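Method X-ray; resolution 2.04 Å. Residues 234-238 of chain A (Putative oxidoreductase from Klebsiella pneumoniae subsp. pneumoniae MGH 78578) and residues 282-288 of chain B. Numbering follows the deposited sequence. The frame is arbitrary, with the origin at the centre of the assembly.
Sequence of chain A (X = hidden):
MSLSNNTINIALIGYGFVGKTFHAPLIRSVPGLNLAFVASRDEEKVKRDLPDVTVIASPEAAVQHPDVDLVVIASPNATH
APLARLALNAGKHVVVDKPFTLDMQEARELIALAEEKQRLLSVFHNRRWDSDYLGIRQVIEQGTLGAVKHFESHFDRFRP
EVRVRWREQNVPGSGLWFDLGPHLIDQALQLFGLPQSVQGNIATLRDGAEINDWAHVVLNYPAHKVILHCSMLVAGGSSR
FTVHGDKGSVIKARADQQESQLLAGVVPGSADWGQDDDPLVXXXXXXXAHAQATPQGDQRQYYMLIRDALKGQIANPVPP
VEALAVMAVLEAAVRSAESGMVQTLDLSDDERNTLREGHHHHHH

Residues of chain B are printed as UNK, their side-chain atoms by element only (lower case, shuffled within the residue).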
ATOM      1  N   VAL A 234       7.371 -11.156  -3.875  1.00 18.43           N
ATOM      2  CA  VAL A 234       5.985 -11.408  -3.490  1.00 18.06           C
ATOM      3  C   VAL A 234       5.624 -12.859  -3.840  1.00 20.00           C
ATOM      4  O   VAL A 234       5.229 -13.154  -4.967  1.00 19.66           O
ATOM      5  CB  VAL A 234       5.013 -10.451  -4.230  1.00 16.40           C
ATOM      6  CG1 VAL A 234       3.576 -10.796  -3.894  1.00 15.43           C
ATOM      7  CG2 VAL A 234       5.304  -9.016  -3.842  1.00 16.59           C
ATOM      8  N   ALA A 235       5.776 -13.750  -2.866  1.00 18.72           N
ATOM      9  CA  ALA A 235       5.478 -15.165  -3.050  1.00 19.48           C
ATOM     10  C   ALA A 235       3.989 -15.393  -3.318  1.00 19.64           C
ATOM     11  O   ALA A 235       3.616 -16.337  -4.008  1.00 22.02           O
ATOM     12  CB  ALA A 235       5.926 -15.950  -1.820  1.00 18.11           C
ATOM     13  N   GLY A 236       3.143 -14.527  -2.771  1.00 19.79           N
ATOM     14  CA  GLY A 236       1.713 -14.647  -2.986  1.00 18.54           C
ATOM     15  C   GLY A 236       0.938 -13.688  -2.104  1.00 19.00           C
ATOM     16  O   GLY A 236       1.507 -13.072  -1.209  1.00 18.33           O
ATOM     17  N   GLY A 237      -0.354 -13.532  -2.361  1.00 18.35           N
ATOM     18  CA  GLY A 237      -1.147 -12.662  -1.510  1.00 20.49           C
ATOM     19  C   GLY A 237      -1.527 -11.281  -2.010  1.00 21.73           C
ATOM     20  O   GLY A 237      -2.340 -10.601  -1.375  1.00 22.68           O
ATOM     21  N   SER A 238      -0.945 -10.841  -3.119  1.00 19.52           N
ATOM     22  CA  SER A 238      -1.299  -9.528  -3.643  1.00 20.80           C
ATOM     23  C   SER A 238      -2.227  -9.682  -4.846  1.00 20.83           C
ATOM     24  O   SER A 238      -2.363 -10.773  -5.396  1.00 20.01           O
ATOM     25  CB  SER A 238      -0.046  -8.752  -4.051  1.00 20.97           C
ATOM     26  OG  SER A 238       0.625  -9.399  -5.113  1.00 23.11           O
TER
ATOM     27  N   UNK B 282      -0.095 -19.164   4.224  1.00 23.07           N
ATOM     28  CA  UNK B 282       1.324 -19.020   3.914  1.00 22.36           C
ATOM     29  C   UNK B 282       1.714 -19.522   2.526  1.00 23.48           C
ATOM     30  O   UNK B 282       1.311 -20.612   2.115  1.00 23.95           O
ATOM     31  c   UNK B 282       2.542 -20.082   7.466  1.00 23.27           C
ATOM     32  c   UNK B 282       2.181 -19.780   4.949  1.00 22.02           C
ATOM     33  c   UNK B 282       1.877 -19.269   6.357  1.00 22.24           C
ATOM     34  c   UNK B 282       3.659 -19.633   4.617  1.00 22.97           C
ATOM     35  N   UNK B 283       2.512 -18.722   1.826  1.00 22.42           N
ATOM     36  CA  UNK B 283       3.001 -19.052   0.487  1.00 23.76           C
ATOM     37  C   UNK B 283       4.509 -19.240   0.579  1.00 25.88           C
ATOM     38  O   UNK B 283       5.216 -18.341   1.027  1.00 26.23           O
ATOM     39  c   UNK B 283      -0.806 -17.999  -1.878  1.00 27.67           C
ATOM     40  c   UNK B 283       0.544 -18.255  -1.694  1.00 24.22           C
ATOM     41  c   UNK B 283      -0.745 -16.422  -0.065  1.00 24.93           C
ATOM     42  c   UNK B 283       2.723 -17.899  -0.485  1.00 23.74           C
ATOM     43  c   UNK B 283      -1.447 -17.080  -1.057  1.00 28.90           C
ATOM     44  o   UNK B 283      -2.791 -16.826  -1.220  1.00 28.99           O
ATOM     45  c   UNK B 283       1.267 -17.603  -0.700  1.00 23.75           C
ATOM     46  c   UNK B 283       0.604 -16.688   0.106  1.00 24.67           C
ATOM     47  N   UNK B 284       5.013 -20.399   0.175  1.00 27.08           N
ATOM     48  CA  UNK B 284       6.453 -20.617   0.217  1.00 29.10           C
ATOM     49  C   UNK B 284       7.032 -20.370  -1.177  1.00 29.56           C
ATOM     50  O   UNK B 284       6.302 -19.995  -2.094  1.00 28.63           O
ATOM     51  o   UNK B 284       5.589 -22.775  -1.231  1.00 31.40           O
ATOM     52  c   UNK B 284       6.773 -22.035   0.702  1.00 30.26           C
ATOM     53  o   UNK B 284       6.566 -24.289   0.020  1.00 36.13           O
ATOM     54  c   UNK B 284       6.274 -23.106  -0.241  1.00 32.44           C
ATOM     55  N   UNK B 285       8.338 -20.575  -1.329  1.00 31.59           N
ATOM     56  CA  UNK B 285       9.013 -20.356  -2.605  1.00 34.88           C
ATOM     57  C   UNK B 285       8.356 -21.067  -3.784  1.00 36.95           C
ATOM     58  O   UNK B 285       8.562 -20.682  -4.934  1.00 37.81           O
ATOM     59  c   UNK B 285      10.486 -20.769  -2.500  1.00 34.21           C
ATOM     60  N   UNK B 286       7.562 -22.097  -3.509  1.00 38.48           N
ATOM     61  CA  UNK B 286       6.896 -22.813  -4.586  1.00 39.12           C
ATOM     62  C   UNK B 286       5.625 -22.079  -5.023  1.00 39.36           C
ATOM     63  O   UNK B 286       4.946 -22.503  -5.961  1.00 39.00           O
ATOM     64  o   UNK B 286       7.634 -24.788  -3.408  1.00 44.94           O
ATOM     65  c   UNK B 286       6.552 -24.226  -4.134  1.00 41.86           C
ATOM     66  N   UNK B 287       5.318 -20.971  -4.353  1.00 37.81           N
ATOM     67  CA  UNK B 287       4.138 -20.156  -4.670  1.00 36.39           C
ATOM     68  C   UNK B 287       2.816 -20.808  -4.273  1.00 36.89           C
ATOM     69  O   UNK B 287       1.743 -20.281  -4.564  1.00 36.62           O
ATOM     70  c   UNK B 287       5.712 -17.919  -5.924  1.00 34.04           C
ATOM     71  c   UNK B 287       5.130 -18.765  -8.211  1.00 35.50           C
ATOM     72  c   UNK B 287       4.106 -19.811  -6.167  1.00 35.85           C
ATOM     73  c   UNK B 287       5.363 -19.151  -6.749  1.00 35.15           C
ATOM     74  N   UNK B 288       2.891 -21.956  -3.611  1.00 37.60           N
ATOM     75  CA  UNK B 288       1.684 -22.648  -3.180  1.00 39.85           C
ATOM     76  C   UNK B 288       1.380 -22.292  -1.737  1.00 37.89           C
ATOM     77  O   UNK B 288       2.285 -22.080  -0.923  1.00 37.03           O
ATOM     78  c   UNK B 288       2.108 -24.589  -4.769  1.00 46.50           C
ATOM     79  c   UNK B 288       1.841 -24.164  -3.334  1.00 42.19           C
ATOM     80  c   UNK B 288       2.557 -26.035  -4.889  1.00 48.97           C
ATOM     81  o   UNK B 288       3.567 -26.437  -4.305  1.00 50.15           O
ATOM     82  n   UNK B 288       1.809 -26.825  -5.655  1.00 50.22           N
TER
HETATM   83  O   HOH W   1       1.355 -17.251  -5.173  1.00 29.49           O

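Position 282 lies in a strand and carries four carbons, forked at the first, with one arm two carbons long, and none of them reaches the chain A stretch. That branching is isoleucine's. Ile B282 is buried but makes no contact here.

At position 283 one carbon leads to a ring of six carbons bearing a single oxygen. The CA-to-CB bond points toward chain A, and one face of the ring lies over the bare backbone of Gly A236 and Gly A237. This can only be tyrosine. The CA of Gly A236 sits 3.9 Å from the centroid of the Tyr B283 ring, 15° off its normal, a CH-pi contact over the face. The same face meets the backbone further on, where Gly A237 N is 3.7 Å from Tyr B283 CE2. Closer to the main chain, Ala A235 CB packs 4.0 Å from Tyr B283 CB.

Position 284 has two carbons, the second carrying two oxygens; these touch nothing on chain A, and only the backbone O comes near Ala A235 CB. A carboxylate on a short stem is aspartate. The CA-to-CB bond of Asp B284 points away from chain A, and its OD1 accepts a weak hydrogen bond within its own turn, while Asp B284 O lies 4.1 Å from Ala A235 CB.

Position 285 has one carbon and no more, without contact to chain A, so it is alanine; the CA-to-CB bond of Ala B285 points away.

Position 286 adds one oxygen to one carbon, again touching nothing on chain A: the mark of serine. The CA-to-CB bond of Ser B286 also points away, and Ser B286 N makes the weak hydrogen bond, 3.1 Å, to Asp B284 OD1.

Position 287 has four carbons forked at the second. Its CA-to-CB bond runs sideways, but the end comes nearer, bringing one branch close to Ala A235 O. This is leucine, with Leu B287 CD2 3.3 Å from Ala A235 O.

Position 288 has three carbons, the third bearing an oxygen and a nitrogen, and makes no contact. The amide is glutamine's; the CA-to-CB bond of Gln B288 points away.

The contact combines a ring laid over glycine with Ala A235 packed against the strand and turn beside it. An ideal CB on Gly A236 would clash, 2.5 Å from Tyr B283 CD1. Gly A237 answers to a different rule: its backbone angles would jam a CB against the preceding carbonyl. A type I turn from Asp B284 to Leu B287, closed by a 2.7 Å hydrogen bond from Leu B287 N to Asp B284 O, brings the leucine beside Ala A235. No direct hydrogen bond joins the stretches; one water donates to Ala A235 O at 2.7 Å and Leu B287 O at 3.1 Å, linking two acceptors that could not pair alone.

Chain B (282-288) IYDASLQ
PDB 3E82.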